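Local coordinates for protein L-Ala-D/L-Glu epimerase, a muconate lactonizing enzyme (Klebsiella pneumoniae subsp. pneumoniae MGH 78578, PDB 3FCP) that belongs to the enolase superfamily, in the muconate lactonizing enzyme family, and binds a magnesium ion in its barrel domain, at residues D147-I152 and H182-I186. Residue numbers count along the deposited sequence, not the author numbering.
Sequences DTAKDI and HTRAI
Two helices that run side by side can meet through positions i, i+3 and i+4 of each, and 147-152 with 182-186 is a compact example: T148, D151 and I152 face H182, A185 and I186. T148-I152 opens helix 148-158, while H182-I186 is an interior turn of helix 176-189. Their axes approach to 9.9 Å and run in the same general sense, crossing at -31°, with T148 CA 5.8 Å from H182 CA and I152 CA 6.0 Å from I186 CA. T148 and H182 bury the most surface. With T148 in m and H182 in t (chi2 70°), T148 OG1 meets H182 ND1 at 2.7 Å in a hydrogen bond that either partner could donate. The other branch of the threonine, CG2, packs 3.6 Å from A185 CB. In the enolase C-terminal domain these are the helices of two successive beta-alpha units, joined through strand 166-170 and side by side on the outside of the barrel; I186 also touches L169 of that strand. One turn on from the polar pair the contact becomes apolar: I152 CG1 lies 4.0 Å from I186 CG1, both side chains being m,t, and I186 CD1 lies 4.1 Å from D151 CB. D151 OD2 approaches the ring edge, 3.1 Å from H182 CE1, while OD1 is hydrogen-bonded to S145. Helix 148-158 is N-capped by D147, whose side chain accepts from K150 N.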
ATOM      1  N   ASP A 147     -34.276  -7.066  28.722  1.00 44.50           N
ATOM      2  CA  ASP A 147     -34.481  -6.262  29.927  1.00 44.34           C
ATOM      3  C   ASP A 147     -33.207  -6.212  30.773  1.00 42.77           C
ATOM      4  O   ASP A 147     -32.733  -7.239  31.261  1.00 42.82           O
ATOM      5  CB  ASP A 147     -35.622  -6.844  30.770  1.00 45.90           C
ATOM      6  CG  ASP A 147     -35.890  -6.029  32.028  1.00 49.21           C
ATOM      7  OD1 ASP A 147     -36.406  -4.900  31.908  1.00 51.59           O
ATOM      8  OD2 ASP A 147     -35.575  -6.510  33.137  1.00 50.32           O
ATOM      9  N   THR A 148     -32.662  -5.012  30.954  1.00 40.92           N
ATOM     10  CA  THR A 148     -31.442  -4.834  31.731  1.00 38.50           C
ATOM     11  C   THR A 148     -31.541  -5.484  33.107  1.00 37.55           C
ATOM     12  O   THR A 148     -30.666  -6.253  33.505  1.00 36.55           O
ATOM     13  CB  THR A 148     -31.121  -3.342  31.919  1.00 38.25           C
ATOM     14  OG1 THR A 148     -31.054  -2.705  30.638  1.00 37.12           O
ATOM     15  CG2 THR A 148     -29.792  -3.166  32.639  1.00 35.63           C
ATOM     16  N   ALA A 149     -32.611  -5.167  33.830  1.00 36.71           N
ATOM     17  CA  ALA A 149     -32.830  -5.711  35.166  1.00 36.55           C
ATOM     18  C   ALA A 149     -32.846  -7.238  35.148  1.00 35.14           C
ATOM     19  O   ALA A 149     -32.173  -7.886  35.951  1.00 33.69           O
ATOM     20  CB  ALA A 149     -34.145  -5.176  35.740  1.00 35.53           C
ATOM     21  N   LYS A 150     -33.615  -7.816  34.233  1.00 36.69           N
ATOM     22  CA  LYS A 150     -33.687  -9.270  34.139  1.00 37.78           C
ATOM     23  C   LYS A 150     -32.315  -9.880  33.855  1.00 36.89           C
ATOM     24  O   LYS A 150     -31.925 -10.863  34.490  1.00 36.62           O
ATOM     25  CB  LYS A 150     -34.685  -9.682  33.053  1.00 41.25           C
ATOM     26  CG  LYS A 150     -36.129  -9.344  33.394  1.00 46.78           C
ATOM     27  CD  LYS A 150     -37.098  -9.838  32.333  1.00 50.35           C
ATOM     28  CE  LYS A 150     -38.530  -9.439  32.672  1.00 52.27           C
ATOM     29  NZ  LYS A 150     -39.504  -9.896  31.639  1.00 54.68           N
ATOM     30  N   ASP A 151     -31.579  -9.292  32.912  1.00 36.91           N
ATOM     31  CA  ASP A 151     -30.253  -9.793  32.559  1.00 36.17           C
ATOM     32  C   ASP A 151     -29.299  -9.774  33.747  1.00 35.21           C
ATOM     33  O   ASP A 151     -28.600 -10.754  34.003  1.00 34.65           O
ATOM     34  CB  ASP A 151     -29.646  -8.972  31.417  1.00 36.17           C
ATOM     35  CG  ASP A 151     -30.381  -9.164  30.106  1.00 37.13           C
ATOM     36  OD1 ASP A 151     -31.004 -10.232  29.917  1.00 37.61           O
ATOM     37  OD2 ASP A 151     -30.322  -8.252  29.254  1.00 39.30           O
ATOM     38  N   ILE A 152     -29.267  -8.654  34.462  1.00 34.92           N
ATOM     39  CA  ILE A 152     -28.395  -8.521  35.624  1.00 35.64           C
ATOM     40  C   ILE A 152     -28.718  -9.567  36.686  1.00 35.59           C
ATOM     41  O   ILE A 152     -27.815 -10.155  37.280  1.00 35.40           O
ATOM     42  CB  ILE A 152     -28.506  -7.110  36.249  1.00 35.39           C
ATOM     43  CG1 ILE A 152     -27.815  -6.092  35.334  1.00 35.35           C
ATOM     44  CG2 ILE A 152     -27.887  -7.098  37.645  1.00 35.02           C
ATOM     45  CD1 ILE A 152     -27.961  -4.655  35.780  1.00 34.63           C
ATOM     46  N   HIS A 182     -27.599   0.137  28.382  1.00 32.11           N
ATOM     47  CA  HIS A 182     -27.937  -1.225  28.784  1.00 33.16           C
ATOM     48  C   HIS A 182     -26.652  -1.972  29.138  1.00 32.97           C
ATOM     49  O   HIS A 182     -26.532  -2.548  30.218  1.00 33.23           O
ATOM     50  CB  HIS A 182     -28.656  -1.937  27.632  1.00 33.27           C
ATOM     51  CG  HIS A 182     -28.769  -3.422  27.803  1.00 34.14           C
ATOM     52  ND1 HIS A 182     -29.593  -4.006  28.741  1.00 31.97           N
ATOM     53  CD2 HIS A 182     -28.173  -4.442  27.138  1.00 33.91           C
ATOM     54  CE1 HIS A 182     -29.503  -5.321  28.644  1.00 33.54           C
ATOM     55  NE2 HIS A 182     -28.649  -5.613  27.680  1.00 32.78           N
ATOM     56  N   THR A 183     -25.683  -1.946  28.228  1.00 33.09           N
ATOM     57  CA  THR A 183     -24.425  -2.642  28.458  1.00 33.62           C
ATOM     58  C   THR A 183     -23.640  -2.042  29.622  1.00 31.34           C
ATOM     59  O   THR A 183     -23.080  -2.774  30.434  1.00 28.90           O
ATOM     60  CB  THR A 183     -23.550  -2.674  27.166  1.00 34.25           C
ATOM     61  OG1 THR A 183     -22.251  -3.203  27.476  1.00 36.93           O
ATOM     62  CG2 THR A 183     -23.395  -1.292  26.586  1.00 39.61           C
ATOM     63  N   ARG A 184     -23.611  -0.717  29.720  1.00 31.92           N
ATOM     64  CA  ARG A 184     -22.888  -0.070  30.814  1.00 33.17           C
ATOM     65  C   ARG A 184     -23.440  -0.531  32.166  1.00 33.00           C
ATOM     66  O   ARG A 184     -22.678  -0.809  33.093  1.00 32.00           O
ATOM     67  CB  ARG A 184     -22.995   1.452  30.709  1.00 35.98           C
ATOM     68  CG  ARG A 184     -22.148   2.196  31.739  1.00 39.70           C
ATOM     69  CD  ARG A 184     -22.330   3.702  31.631  1.00 44.04           C
ATOM     70  NE  ARG A 184     -21.929   4.210  30.321  1.00 48.78           N
ATOM     71  CZ  ARG A 184     -20.675   4.223  29.873  1.00 51.81           C
ATOM     72  NH1 ARG A 184     -20.406   4.705  28.664  1.00 52.91           N
ATOM     73  NH2 ARG A 184     -19.688   3.762  30.633  1.00 51.42           N
ATOM     74  N   ALA A 185     -24.765  -0.617  32.267  1.00 32.16           N
ATOM     75  CA  ALA A 185     -25.416  -1.051  33.504  1.00 32.50           C
ATOM     76  C   ALA A 185     -24.972  -2.458  33.893  1.00 32.75           C
ATOM     77  O   ALA A 185     -24.663  -2.729  35.060  1.00 33.00           O
ATOM     78  CB  ALA A 185     -26.934  -1.010  33.340  1.00 32.40           C
ATOM     79  N   ILE A 186     -24.933  -3.353  32.912  1.00 31.95           N
ATOM     80  CA  ILE A 186     -24.527  -4.727  33.165  1.00 30.74           C
ATOM     81  C   ILE A 186     -23.057  -4.799  33.557  1.00 31.23           C
ATOM     82  O   ILE A 186     -22.678  -5.567  34.444  1.00 30.68           O
ATOM     83  CB  ILE A 186     -24.783  -5.615  31.926  1.00 31.49           C
ATOM     84  CG1 ILE A 186     -26.286  -5.660  31.634  1.00 31.30           C
ATOM     85  CG2 ILE A 186     -24.256  -7.024  32.175  1.00 30.48           C
ATOM     86  CD1 ILE A 186     -26.654  -6.372  30.348  1.00 33.75           C
TER